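Glycerophosphodiester phosphodiesterase (Parabacteroides distasonis, PDB 3NO3) belongs to the glycerophosphodiester phosphodiesterase family, whose members adopt a TIM-barrel fold, and carries a magnesium ion held by acidic side chains. Local coordinates at residues 12-16 and 224-228; 49-53 and 82-88; 57-61 and 71-75; 173-179 and 197-203. All coordinates share one frame; numbering follows the deposited sequence.

Interaction 1: residues 12-16 and 224-228; sequences GYWKT and DLPEE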
loop_
_atom_site.group_PDB
_atom_site.type_symbol
_atom_site.label_atom_id
_atom_site.label_comp_id
_atom_site.label_asym_id
_atom_site.label_seq_id
_atom_site.Cartn_x
_atom_site.Cartn_y
_atom_site.Cartn_z
ATOM N N GLY A 12 -1.907 -4.950 6.305
ATOM C CA GLY A 12 -1.529 -5.035 7.704
ATOM C C GLY A 12 -1.094 -6.414 8.096
ATOM O O GLY A 12 -1.060 -7.331 7.272
ATOM N N TYR A 13 -0.745 -6.581 9.369
ATOM C CA TYR A 13 -0.358 -7.912 9.808
ATOM C C TYR A 13 -1.634 -8.676 10.127
ATOM O O TYR A 13 -2.150 -8.616 11.240
ATOM C CB TYR A 13 0.605 -7.905 10.990
ATOM C CG TYR A 13 1.227 -9.243 11.378
ATOM C CD1 TYR A 13 1.221 -10.369 10.537
ATOM C CD2 TYR A 13 1.896 -9.365 12.588
ATOM C CE1 TYR A 13 1.825 -11.549 10.898
ATOM C CE2 TYR A 13 2.520 -10.559 12.951
ATOM C CZ TYR A 13 2.481 -11.647 12.094
ATOM O OH TYR A 13 3.103 -12.821 12.442
ATOM N N TRP A 14 -2.114 -9.397 9.109
ATOM C CA TRP A 14 -3.367 -10.116 9.166
ATOM C C TRP A 14 -3.240 -11.607 9.428
ATOM O O TRP A 14 -4.197 -12.182 9.919
ATOM C CB TRP A 14 -4.223 -9.856 7.937
ATOM C CG TRP A 14 -3.683 -10.377 6.672
ATOM C CD1 TRP A 14 -2.854 -9.723 5.831
ATOM C CD2 TRP A 14 -3.958 -11.644 6.067
ATOM N NE1 TRP A 14 -2.548 -10.503 4.769
ATOM C CE2 TRP A 14 -3.221 -11.692 4.869
ATOM C CE3 TRP A 14 -4.750 -12.740 6.418
ATOM C CZ2 TRP A 14 -3.222 -12.806 4.020
ATOM C CZ3 TRP A 14 -4.765 -13.856 5.559
ATOM C CH2 TRP A 14 -3.998 -13.881 4.385
ATOM N N LYS A 15 -2.083 -12.223 9.147
ATOM C CA LYS A 15 -1.853 -13.653 9.381
ATOM C C LYS A 15 -1.365 -13.903 10.806
ATOM O O LYS A 15 -0.257 -14.405 11.062
ATOM C CB LYS A 15 -0.891 -14.227 8.330
ATOM C CG LYS A 15 -1.572 -14.412 6.942
ATOM C CD LYS A 15 -0.686 -15.193 5.963
ATOM C CE LYS A 15 -0.594 -16.723 6.271
ATOM N NZ LYS A 15 -1.895 -17.387 6.063
ATOM N N THR A 16 -2.219 -13.533 11.746
ATOM C CA THR A 16 -1.929 -13.605 13.161
ATOM C C THR A 16 -3.272 -13.637 13.920
ATOM O O THR A 16 -4.288 -13.111 13.422
ATOM C CB THR A 16 -0.995 -12.444 13.618
ATOM O OG1 THR A 16 -0.522 -12.723 14.941
ATOM C CG2 THR A 16 -1.687 -11.039 13.590
ATOM N N ASP A 224 2.652 -10.975 3.003
ATOM C CA ASP A 224 1.688 -11.506 4.007
ATOM C C ASP A 224 2.347 -12.222 5.185
ATOM O O ASP A 224 1.624 -12.647 6.082
ATOM C CB ASP A 224 0.670 -12.460 3.356
ATOM C CG ASP A 224 -0.247 -11.762 2.333
ATOM O OD1 ASP A 224 -0.531 -10.545 2.474
ATOM O OD2 ASP A 224 -0.709 -12.458 1.397
ATOM N N LEU A 225 3.672 -12.401 5.167
ATOM C CA LEU A 225 4.427 -13.031 6.276
ATOM C C LEU A 225 5.544 -12.082 6.734
ATOM O O LEU A 225 6.719 -12.403 6.592
ATOM C CB LEU A 225 4.995 -14.394 5.824
ATOM C CG LEU A 225 3.962 -15.483 5.442
ATOM C CD1 LEU A 225 4.645 -16.754 4.836
ATOM C CD2 LEU A 225 3.128 -15.908 6.630
ATOM N N PRO A 226 5.168 -10.894 7.282
ATOM C CA PRO A 226 6.179 -9.856 7.588
ATOM C C PRO A 226 7.254 -10.275 8.624
ATOM O O PRO A 226 8.416 -9.881 8.479
ATOM C CB PRO A 226 5.340 -8.680 8.106
ATOM C CG PRO A 226 4.061 -9.265 8.528
ATOM C CD PRO A 226 3.815 -10.405 7.585
ATOM N N GLU A 227 6.874 -11.038 9.633
ATOM C CA GLU A 227 7.840 -11.527 10.629
ATOM C C GLU A 227 8.907 -12.473 10.034
ATOM O O GLU A 227 10.072 -12.404 10.476
ATOM C CB GLU A 227 7.150 -12.191 11.828
ATOM C CG GLU A 227 6.281 -11.252 12.645
ATOM C CD GLU A 227 5.943 -11.786 14.033
ATOM O OE1 GLU A 227 4.906 -12.458 14.196
ATOM O OE2 GLU A 227 6.688 -11.477 14.977
ATOM N N GLU A 228 8.541 -13.305 9.045
ATOM C CA GLU A 228 9.563 -14.124 8.357
ATOM C C GLU A 228 10.570 -13.217 7.638
ATOM O O GLU A 228 11.782 -13.453 7.723
ATOM C CB GLU A 228 8.940 -15.153 7.397
ATOM C CG GLU A 228 9.930 -15.941 6.445
ATOM C CD GLU A 228 10.755 -17.039 7.101
ATOM O OE1 GLU A 228 11.975 -16.837 7.329
ATOM O OE2 GLU A 228 10.203 -18.129 7.333
HETATM O O HOH W 1 4.730 -13.253 9.601
HETATM O O HOH W 2 -0.091 -10.949 7.449
#
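Tyr13 meets the start of helix 226-236 with both its ring face and its hydroxyl. Pro226 CG lies over one face of the ring as a CH-pi partner, 3.6 Å from Tyr13 CD1. With CG anti to the backbone N (chi1 -171°), the ring carries its hydroxyl on to the next residue, where Tyr13 OH donates a short 2.5 Å hydrogen bond to the anti lone pair of Glu227 OE1. The carboxylate plane stands 74° from the ring, and water 1 adds a weak link between Tyr13 OH and Glu227 N. In the TIM barrel, this contact joins the loop after strand 6-9 to the start of the helix that follows strand 220-223, two strands that pair side by side to close the barrel. Asp224 directly follows the second of these strands. Its OD1 accepts from Trp14 NE1 at 3.1 Å; the oxygen lies in the indole plane, yet the donor stands above the carboxylate, 70° out of its plane. The same oxygen is hydrogen-bonded to His10 ND1, so two groups grip it. Water 2 accepts from Lys15 N at 2.9 Å and donates to Asp224 O at 2.8 Å, while Lys15 CE rests 3.8 Å from Leu225 CD2.

Interaction 2: residues 49-53 and 82-88; sequences VLVVY and LPTLEQY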
loop_
_atom_site.group_PDB
_atom_site.type_symbol
_atom_site.label_atom_id
_atom_site.label_comp_id
_atom_site.label_asym_id
_atom_site.label_seq_id
_atom_site.Cartn_x
_atom_site.Cartn_y
_atom_site.Cartn_z
ATOM N N VAL A 49 -17.740 8.592 0.486
ATOM C CA VAL A 49 -17.113 8.178 1.735
ATOM C C VAL A 49 -15.978 7.212 1.386
ATOM O O VAL A 49 -16.141 6.287 0.565
ATOM C CB VAL A 49 -18.103 7.542 2.705
ATOM C CG1 VAL A 49 -17.386 7.064 4.028
ATOM C CG2 VAL A 49 -19.273 8.496 3.024
ATOM N N LEU A 50 -14.814 7.458 1.962
ATOM C CA LEU A 50 -13.661 6.597 1.744
ATOM C C LEU A 50 -13.699 5.469 2.777
ATOM O O LEU A 50 -13.788 5.725 3.955
ATOM C CB LEU A 50 -12.355 7.420 1.840
ATOM C CG LEU A 50 -12.151 8.421 0.675
ATOM C CD1 LEU A 50 -11.144 9.452 1.081
ATOM C CD2 LEU A 50 -11.692 7.681 -0.609
ATOM N N VAL A 51 -13.583 4.237 2.311
ATOM C CA VAL A 51 -13.604 3.035 3.176
ATOM C C VAL A 51 -12.439 2.155 2.808
ATOM O O VAL A 51 -11.880 2.300 1.711
ATOM C CB VAL A 51 -14.936 2.267 3.031
ATOM C CG1 VAL A 51 -16.139 3.158 3.465
ATOM C CG2 VAL A 51 -15.147 1.763 1.548
ATOM N N VAL A 52 -12.134 1.192 3.686
ATOM C CA VAL A 52 -10.944 0.384 3.599
ATOM C C VAL A 52 -11.343 -1.075 3.389
ATOM O O VAL A 52 -11.974 -1.698 4.273
ATOM C CB VAL A 52 -10.068 0.524 4.843
ATOM C CG1 VAL A 52 -8.789 -0.326 4.706
ATOM C CG2 VAL A 52 -9.675 1.968 5.028
ATOM N N TYR A 53 -11.024 -1.598 2.198
ATOM C CA TYR A 53 -11.358 -2.995 1.826
ATOM C C TYR A 53 -10.669 -3.368 0.507
ATOM O O TYR A 53 -10.514 -2.508 -0.367
ATOM C CB TYR A 53 -12.898 -3.179 1.694
ATOM C CG TYR A 53 -13.338 -4.625 1.778
ATOM C CD1 TYR A 53 -13.368 -5.293 3.001
ATOM C CD2 TYR A 53 -13.680 -5.337 0.636
ATOM C CE1 TYR A 53 -13.749 -6.607 3.099
ATOM C CE2 TYR A 53 -14.096 -6.683 0.718
ATOM C CZ TYR A 53 -14.110 -7.307 1.962
ATOM O OH TYR A 53 -14.483 -8.605 2.061
ATOM N N LEU A 82 -16.729 -2.771 8.836
ATOM C CA LEU A 82 -16.026 -2.177 7.713
ATOM C C LEU A 82 -15.409 -0.856 8.142
ATOM O O LEU A 82 -16.154 -0.002 8.558
ATOM C CB LEU A 82 -16.998 -1.919 6.554
ATOM C CG LEU A 82 -16.442 -1.267 5.295
ATOM C CD1 LEU A 82 -15.384 -2.172 4.635
ATOM C CD2 LEU A 82 -17.601 -0.939 4.336
ATOM N N PRO A 83 -14.058 -0.669 8.036
ATOM C CA PRO A 83 -13.522 0.609 8.519
ATOM C C PRO A 83 -13.752 1.748 7.531
ATOM O O PRO A 83 -13.603 1.551 6.311
ATOM C CB PRO A 83 -12.007 0.346 8.629
ATOM C CG PRO A 83 -11.845 -1.106 8.661
ATOM C CD PRO A 83 -12.975 -1.635 7.804
ATOM N N THR A 84 -14.066 2.925 8.035
ATOM C CA THR A 84 -13.902 4.136 7.221
ATOM C C THR A 84 -12.413 4.428 7.184
ATOM O O THR A 84 -11.653 4.023 8.087
ATOM C CB THR A 84 -14.672 5.349 7.752
ATOM O OG1 THR A 84 -14.190 5.687 9.052
ATOM C CG2 THR A 84 -16.207 5.068 7.835
ATOM N N LEU A 85 -11.987 5.145 6.152
ATOM C CA LEU A 85 -10.620 5.634 6.084
ATOM C C LEU A 85 -10.349 6.541 7.268
ATOM O O LEU A 85 -9.283 6.454 7.888
ATOM C CB LEU A 85 -10.342 6.398 4.781
ATOM C CG LEU A 85 -8.920 7.025 4.672
ATOM C CD1 LEU A 85 -7.830 5.878 4.752
ATOM C CD2 LEU A 85 -8.793 7.924 3.350
ATOM N N GLU A 86 -11.314 7.389 7.616
ATOM C CA GLU A 86 -11.162 8.231 8.783
ATOM C C GLU A 86 -10.834 7.441 10.041
ATOM O O GLU A 86 -9.948 7.846 10.781
ATOM C CB GLU A 86 -12.432 9.022 9.033
ATOM C CG GLU A 86 -12.365 10.010 10.202
ATOM C CD GLU A 86 -13.701 10.680 10.521
ATOM O OE1 GLU A 86 -14.782 10.046 10.313
ATOM O OE2 GLU A 86 -13.651 11.861 11.026
ATOM N N GLN A 87 -11.581 6.378 10.297
ATOM C CA GLN A 87 -11.272 5.496 11.457
ATOM C C GLN A 87 -9.872 4.897 11.377
ATOM O O GLN A 87 -9.139 4.770 12.403
ATOM C CB GLN A 87 -12.281 4.351 11.543
ATOM C CG GLN A 87 -13.668 4.804 12.045
ATOM C CD GLN A 87 -14.788 3.883 11.675
ATOM O OE1 GLN A 87 -14.581 2.789 11.120
ATOM N NE2 GLN A 87 -15.998 4.294 12.016
ATOM N N TYR A 88 -9.487 4.494 10.176
ATOM C CA TYR A 88 -8.176 3.850 9.942
ATOM C C TYR A 88 -7.085 4.833 10.266
ATOM O O TYR A 88 -6.131 4.498 10.995
ATOM C CB TYR A 88 -8.045 3.312 8.492
ATOM C CG TYR A 88 -7.373 1.954 8.398
ATOM C CD1 TYR A 88 -8.055 0.809 8.766
ATOM C CD2 TYR A 88 -6.063 1.817 7.950
ATOM C CE1 TYR A 88 -7.466 -0.462 8.698
ATOM C CE2 TYR A 88 -5.473 0.543 7.865
ATOM C CZ TYR A 88 -6.182 -0.579 8.233
ATOM O OH TYR A 88 -5.566 -1.824 8.198
HETATM O O HOH W 3 -13.519 7.992 5.490
#
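Val52 sits at the apolar centre, spreading its two methyls over the first turn of helix 85-94. Val52 CG1, anti to the backbone N (chi1 -179°), lies over one face of the Tyr88 ring, 4.3 Å from its centroid and 12° off the ring normal, a CH-pi contact. The other methyl, Val52 CG2, turns to the helix backbone and comes within 3.9 Å of Leu85 CA. Leu50, on one flank, lies side by side with Leu85, both side chains pointing the same way, with Leu50 CD1 3.6 Å from Leu85 CD2. On the other flank Leu82 CD1 packs against Tyr53 CB at 4.0 Å, the two side chains crossing at about a right angle. Phe40 of strand 37-44 touches Val52, Leu85 and Tyr88 and so extends this core into the barrel wall. Outward, the backbones meet in a single bridge of Val51 with Thr84: Val52 N donates to Pro83 O at 3.0 Å, and Leu85 N to Leu50 O at 2.9 Å in an almost straight bond (178°). Water 3 also donates to Leu50 O, and accepts from Glu86 N. At the polar edge, Thr84 OG1 accepts from Gln87 N while Gln87 OE1 accepts from Thr84 N at 3.1 Å, the reciprocal pair that defines a capping box at a helix N-terminus.

Interaction 3: residues 57-61 and 71-75; sequences DIQGK and LKDLQ
Ile58 and Leu74 overlap flank to flank, their side chains running in opposite senses. Ile58 belongs to a small beta hairpin whose type I' turn runs from Ile58 to Lys61, with Gln59 and Gly60 at its corners, both at positive phi; Leu74 closes a type I turn that begins at Leu71. The contact thus packs turn against turn in the excursion between barrel strand 37-44 and helix 85-94. The branches interlock: Ile58 CG2 touches Leu74 CD1 at 3.8 Å, and Ile58 CD1, at the far end of the extended side chain, reaches Leu74 CB at 4.0 Å. Leu71 comes in obliquely from beside them. Its CD2 fills the angle between the two hairpin arms, 3.9 Å from Ile58 CG2 and 3.6 Å from Lys61 CB. Lys61 contributes the foot of its side chain here, while its NZ is hydrogen-bonded to Glu70 O. Gln59 also runs alongside Leu74 in the opposite sense, and its exposed side chain borders the apolar cluster on the turn side. Its CG is anti to the carbonyl carbon (chi1 -67°) and the chain is extended beyond, which brings the terminal amide up to Gln75. Gln59 NE2 donates to Gln75 O at 3.0 Å; the bond is bent (138° at the hydrogen), but it lies in the carbonyl plane and close to the plane of the Gln59 amide. The other end of that amide is held by water 4, which donates to Gln59 OE1 at 2.6 Å and accepts from Gln75 N at 2.8 Å.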
loop_
_atom_site.group_PDB
_atom_site.type_symbol
_atom_site.label_atom_id
_atom_site.label_comp_id
_atom_site.label_asym_id
_atom_site.label_seq_id
_atom_site.Cartn_x
_atom_site.Cartn_y
_atom_site.Cartn_z
ATOM N N ASP A 57 -16.142 -5.941 -4.311
ATOM C CA ASP A 57 -17.456 -6.349 -3.817
ATOM C C ASP A 57 -17.281 -6.952 -2.425
ATOM O O ASP A 57 -16.352 -7.714 -2.222
ATOM C CB ASP A 57 -18.049 -7.409 -4.735
ATOM C CG ASP A 57 -18.147 -6.936 -6.172
ATOM O OD1 ASP A 57 -19.139 -6.255 -6.469
ATOM O OD2 ASP A 57 -17.216 -7.188 -6.982
ATOM N N ILE A 58 -18.182 -6.604 -1.517
ATOM C CA ILE A 58 -18.176 -7.111 -0.148
ATOM C C ILE A 58 -19.560 -7.688 0.108
ATOM O O ILE A 58 -20.553 -6.970 0.071
ATOM C CB ILE A 58 -17.764 -6.013 0.907
ATOM C CG1 ILE A 58 -17.817 -6.608 2.353
ATOM C CG2 ILE A 58 -18.585 -4.720 0.743
ATOM C CD1 ILE A 58 -17.408 -5.647 3.464
ATOM N N GLN A 59 -19.635 -9.004 0.324
ATOM C CA GLN A 59 -20.886 -9.677 0.673
ATOM C C GLN A 59 -22.019 -9.356 -0.354
ATOM O O GLN A 59 -23.150 -9.070 0.017
ATOM C CB GLN A 59 -21.265 -9.370 2.127
ATOM C CG GLN A 59 -20.226 -10.016 3.097
ATOM C CD GLN A 59 -20.184 -9.371 4.461
ATOM O OE1 GLN A 59 -21.241 -9.142 5.078
ATOM N NE2 GLN A 59 -18.967 -9.133 4.980
ATOM N N GLY A 60 -21.671 -9.384 -1.633
ATOM C CA GLY A 60 -22.604 -9.105 -2.721
ATOM C C GLY A 60 -22.850 -7.637 -3.021
ATOM O O GLY A 60 -23.640 -7.348 -3.935
ATOM N N LYS A 61 -22.201 -6.714 -2.307
ATOM C CA LYS A 61 -22.367 -5.263 -2.517
ATOM C C LYS A 61 -21.158 -4.687 -3.235
ATOM O O LYS A 61 -20.043 -4.845 -2.755
ATOM C CB LYS A 61 -22.583 -4.567 -1.188
ATOM C CG LYS A 61 -23.843 -5.125 -0.453
ATOM C CD LYS A 61 -24.738 -4.061 0.102
ATOM C CE LYS A 61 -25.894 -4.662 0.981
ATOM N NZ LYS A 61 -26.388 -3.690 2.062
ATOM N N LEU A 71 -23.369 -0.192 3.363
ATOM C CA LEU A 71 -22.172 -0.981 3.670
ATOM C C LEU A 71 -21.734 -0.980 5.140
ATOM O O LEU A 71 -20.915 -1.827 5.534
ATOM C CB LEU A 71 -20.980 -0.449 2.845
ATOM C CG LEU A 71 -21.156 -0.399 1.310
ATOM C CD1 LEU A 71 -19.991 0.399 0.755
ATOM C CD2 LEU A 71 -21.232 -1.804 0.687
ATOM N N LYS A 72 -22.231 -0.025 5.913
ATOM C CA LYS A 72 -21.574 0.348 7.181
ATOM C C LYS A 72 -21.556 -0.659 8.282
ATOM O O LYS A 72 -20.699 -0.572 9.164
ATOM C CB LYS A 72 -22.169 1.638 7.763
ATOM C CG LYS A 72 -23.624 1.620 8.210
ATOM C CD LYS A 72 -24.085 3.089 8.602
ATOM C CE LYS A 72 -25.349 3.134 9.449
ATOM N NZ LYS A 72 -26.300 2.062 9.140
ATOM N N ASP A 73 -22.543 -1.549 8.269
ATOM C CA ASP A 73 -22.661 -2.550 9.276
ATOM C C ASP A 73 -22.128 -3.925 8.835
ATOM O O ASP A 73 -22.159 -4.851 9.636
ATOM C CB ASP A 73 -24.121 -2.625 9.747
ATOM C CG ASP A 73 -24.547 -1.358 10.513
ATOM O OD1 ASP A 73 -23.737 -0.787 11.318
ATOM O OD2 ASP A 73 -25.682 -0.930 10.259
ATOM N N LEU A 74 -21.590 -4.037 7.624
ATOM C CA LEU A 74 -20.967 -5.278 7.164
ATOM C C LEU A 74 -19.688 -5.555 7.958
ATOM O O LEU A 74 -18.981 -4.629 8.308
ATOM C CB LEU A 74 -20.702 -5.248 5.664
ATOM C CG LEU A 74 -21.888 -5.038 4.690
ATOM C CD1 LEU A 74 -21.378 -5.021 3.252
ATOM C CD2 LEU A 74 -22.985 -6.101 4.875
ATOM N N GLN A 75 -19.426 -6.835 8.262
ATOM C CA GLN A 75 -18.319 -7.221 9.137
ATOM C C GLN A 75 -17.162 -7.867 8.406
ATOM O O GLN A 75 -17.360 -8.527 7.391
ATOM C CB GLN A 75 -18.807 -8.148 10.251
ATOM C CG GLN A 75 -19.475 -7.392 11.376
ATOM C CD GLN A 75 -20.138 -8.320 12.368
ATOM O OE1 GLN A 75 -19.470 -9.067 13.106
ATOM N NE2 GLN A 75 -21.464 -8.281 12.388
HETATM O O HOH W 4 -21.208 -8.905 7.666
#

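Interaction 4: residues 173-179 and 197-203; sequences TGLDYHY and MTSNVWT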
loop_
_atom_site.group_PDB
_atom_site.type_symbol
_atom_site.label_atom_id
_atom_site.label_comp_id
_atom_site.label_asym_id
_atom_site.label_seq_id
_atom_site.Cartn_x
_atom_site.Cartn_y
_atom_site.Cartn_z
ATOM N N THR A 173 7.835 8.587 -7.726
ATOM C CA THR A 173 8.971 8.433 -6.854
ATOM C C THR A 173 9.363 6.952 -6.652
ATOM O O THR A 173 10.377 6.697 -6.022
ATOM C CB THR A 173 8.733 9.076 -5.475
ATOM O OG1 THR A 173 7.744 8.318 -4.790
ATOM C CG2 THR A 173 8.290 10.516 -5.632
ATOM N N GLY A 174 8.593 6.003 -7.187
ATOM C CA GLY A 174 8.950 4.604 -7.117
ATOM C C GLY A 174 8.104 3.673 -7.977
ATOM O O GLY A 174 7.168 4.110 -8.621
ATOM N N LEU A 175 8.519 2.413 -8.060
ATOM C CA LEU A 175 7.704 1.335 -8.565
ATOM C C LEU A 175 7.388 0.393 -7.415
ATOM O O LEU A 175 8.144 0.295 -6.440
ATOM C CB LEU A 175 8.402 0.570 -9.700
ATOM C CG LEU A 175 9.695 -0.216 -9.549
ATOM C CD1 LEU A 175 9.541 -1.554 -8.855
ATOM C CD2 LEU A 175 10.317 -0.386 -10.998
ATOM N N ASP A 176 6.265 -0.296 -7.564
ATOM C CA ASP A 176 5.779 -1.307 -6.632
ATOM C C ASP A 176 5.166 -2.423 -7.489
ATOM O O ASP A 176 3.985 -2.395 -7.809
ATOM C CB ASP A 176 4.785 -0.657 -5.671
ATOM C CG ASP A 176 4.363 -1.538 -4.565
ATOM O OD1 ASP A 176 4.864 -2.667 -4.402
ATOM O OD2 ASP A 176 3.577 -1.049 -3.754
ATOM N N TYR A 177 6.001 -3.356 -7.932
ATOM C CA TYR A 177 5.658 -4.246 -9.033
ATOM C C TYR A 177 5.616 -5.709 -8.578
ATOM O O TYR A 177 6.301 -6.091 -7.626
ATOM C CB TYR A 177 6.666 -4.074 -10.157
ATOM C CG TYR A 177 6.520 -2.857 -11.073
ATOM C CD1 TYR A 177 5.483 -1.891 -10.935
ATOM C CD2 TYR A 177 7.389 -2.712 -12.159
ATOM C CE1 TYR A 177 5.372 -0.853 -11.807
ATOM C CE2 TYR A 177 7.247 -1.659 -13.068
ATOM C CZ TYR A 177 6.229 -0.746 -12.888
ATOM O OH TYR A 177 6.078 0.258 -13.765
ATOM N N HIS A 178 4.808 -6.514 -9.268
ATOM C CA HIS A 178 4.714 -7.953 -8.985
ATOM C C HIS A 178 6.086 -8.603 -9.150
ATOM O O HIS A 178 6.848 -8.226 -10.019
ATOM C CB HIS A 178 3.664 -8.621 -9.889
ATOM C CG HIS A 178 3.395 -10.059 -9.562
ATOM N ND1 HIS A 178 3.775 -11.084 -10.397
ATOM C CD2 HIS A 178 2.781 -10.641 -8.504
ATOM C CE1 HIS A 178 3.409 -12.240 -9.861
ATOM N NE2 HIS A 178 2.792 -11.995 -8.719
ATOM N N TYR A 179 6.419 -9.556 -8.292
ATOM C CA TYR A 179 7.739 -10.158 -8.353
ATOM C C TYR A 179 8.149 -10.694 -9.730
ATOM O O TYR A 179 9.310 -10.576 -10.094
ATOM C CB TYR A 179 7.949 -11.213 -7.243
ATOM C CG TYR A 179 7.080 -12.435 -7.302
ATOM C CD1 TYR A 179 7.441 -13.537 -8.065
ATOM C CD2 TYR A 179 5.935 -12.537 -6.513
ATOM C CE1 TYR A 179 6.639 -14.716 -8.071
ATOM C CE2 TYR A 179 5.145 -13.690 -6.518
ATOM C CZ TYR A 179 5.494 -14.761 -7.310
ATOM O OH TYR A 179 4.701 -15.881 -7.318
HETATM N N MSE A 197 14.815 6.738 -7.231
HETATM C CA MSE A 197 13.468 6.239 -6.946
HETATM C C MSE A 197 13.594 5.026 -6.049
HETATM O O MSE A 197 14.639 4.430 -5.994
HETATM C CB MSE A 197 12.749 5.744 -8.212
HETATM C CG MSE A 197 13.127 6.398 -9.467
HETATM SE SE MSE A 197 12.164 5.684 -10.954
HETATM C CE MSE A 197 10.473 6.515 -10.433
ATOM N N THR A 198 12.501 4.649 -5.412
ATOM C CA THR A 198 12.410 3.384 -4.653
ATOM C C THR A 198 11.828 2.196 -5.466
ATOM O O THR A 198 11.053 2.378 -6.424
ATOM C CB THR A 198 11.645 3.545 -3.349
ATOM O OG1 THR A 198 10.276 3.895 -3.617
ATOM C CG2 THR A 198 12.342 4.594 -2.508
ATOM N N SER A 199 12.227 0.991 -5.073
ATOM C CA SER A 199 11.693 -0.238 -5.655
ATOM C C SER A 199 10.973 -1.005 -4.543
ATOM O O SER A 199 11.507 -1.134 -3.449
ATOM C CB SER A 199 12.818 -1.066 -6.266
ATOM O OG SER A 199 13.823 -1.332 -5.334
ATOM N N ASN A 200 9.767 -1.475 -4.824
ATOM C CA ASN A 200 8.938 -2.268 -3.874
ATOM C C ASN A 200 8.436 -3.469 -4.685
ATOM O O ASN A 200 8.266 -3.360 -5.920
ATOM C CB ASN A 200 7.825 -1.364 -3.338
ATOM C CG ASN A 200 6.947 -1.983 -2.230
ATOM O OD1 ASN A 200 7.065 -3.154 -1.821
ATOM N ND2 ASN A 200 6.047 -1.136 -1.735
ATOM N N VAL A 201 8.301 -4.628 -4.020
ATOM C CA VAL A 201 7.866 -5.838 -4.695
ATOM C C VAL A 201 6.734 -6.503 -3.895
ATOM O O VAL A 201 6.784 -6.525 -2.674
ATOM C CB VAL A 201 9.054 -6.813 -4.950
ATOM C CG1 VAL A 201 9.721 -7.308 -3.627
ATOM C CG2 VAL A 201 8.610 -7.973 -5.835
ATOM N N TRP A 202 5.720 -7.018 -4.601
ATOM C CA TRP A 202 4.537 -7.641 -3.957
ATOM C C TRP A 202 4.154 -8.969 -4.637
ATOM O O TRP A 202 4.576 -9.193 -5.772
ATOM C CB TRP A 202 3.323 -6.687 -3.983
ATOM C CG TRP A 202 2.896 -6.212 -5.346
ATOM C CD1 TRP A 202 3.305 -5.083 -5.983
ATOM C CD2 TRP A 202 1.955 -6.844 -6.230
ATOM N NE1 TRP A 202 2.726 -4.983 -7.206
ATOM C CE2 TRP A 202 1.873 -6.041 -7.385
ATOM C CE3 TRP A 202 1.159 -8.005 -6.149
ATOM C CZ2 TRP A 202 1.043 -6.366 -8.481
ATOM C CZ3 TRP A 202 0.321 -8.322 -7.234
ATOM C CH2 TRP A 202 0.286 -7.516 -8.390
ATOM N N THR A 203 3.415 -9.885 -3.985
ATOM C CA THR A 203 3.250 -10.018 -2.545
ATOM C C THR A 203 4.141 -11.222 -2.284
ATOM O O THR A 203 3.856 -12.283 -2.807
ATOM C CB THR A 203 1.771 -10.211 -2.185
ATOM O OG1 THR A 203 1.093 -8.975 -2.470
ATOM C CG2 THR A 203 1.589 -10.494 -0.716
HETATM O O HOH W 5 8.510 1.887 -4.345
#
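Trp202 offers one indole face to His178 and its pyrrole edge to Asp176. Over the face sit His178 N, displaced toward the rim, and His178 CB, a CH-pi partner 3.9 Å from the centroid of the six-membered ring; the imidazole follows, its edge directed at that face with the planes 61° apart. In the indole plane, Trp202 NE1 donates to Asp176 O at 2.9 Å, although the donor stands 46° out of the carbonyl plane and the bond is bent. Trp202 CG lies between its backbone N and carbonyl carbon (chi1 57°), which folds the indole back across the neighbouring strand. Asp176 and Asn200 lie side by side with carboxylate and amide nearly parallel and stacked, Asp176 OD1 3.1 Å from Asn200 CG; Asn200 OD1 has its hydrogen bond with Thr222 OG1. These groups share the face of the sheet turned to the barrel interior, whereas Leu175, Tyr177, Ser199 and Val201 point to the surrounding helices. Strands 174-178 and 198-202 are adjacent parallel staves of the TIM barrel, joined through helices 179-184 and 188-194 as a beta-alpha-beta crossover. Alternating backbone bonds run from Thr198 N to Thr173 O (3.0 Å) as far as Tyr179 N to Trp202 O (3.1 Å). Just past strand 174-178, Tyr179 CB packs on Val201 CG2 at 3.6 Å. Nearer the other end, water 5 bridges Leu175 O (2.7 Å) and Thr198 OG1.

In the fold
The four contacts mark out the barrel and the excursion between strand 37-44 and helix 85-94. Interactions 2 and 3 are direct neighbours, centres 12 Å apart: Leu82 N probably bonds to Leu74 O at 3.0 Å, and Tyr53 CE2 packs on Ile58 CB at 3.7 Å. Interaction 4 lies across the chain's centre, 30 Å from interaction 3 between centres. Interaction 1 touches interaction 4 through Asp224 OD2 and Thr203 CG2, 3.7 Å apart. The magnesium ion held by Glu39, Asp41 and Glu103 is about 9 Å from the side chains of Asp224 and Val52 and about 7 Å from that of Thr203. A glycerol, probably from the crystallisation liquor, sits about 4 Å from the Trp202 side chain.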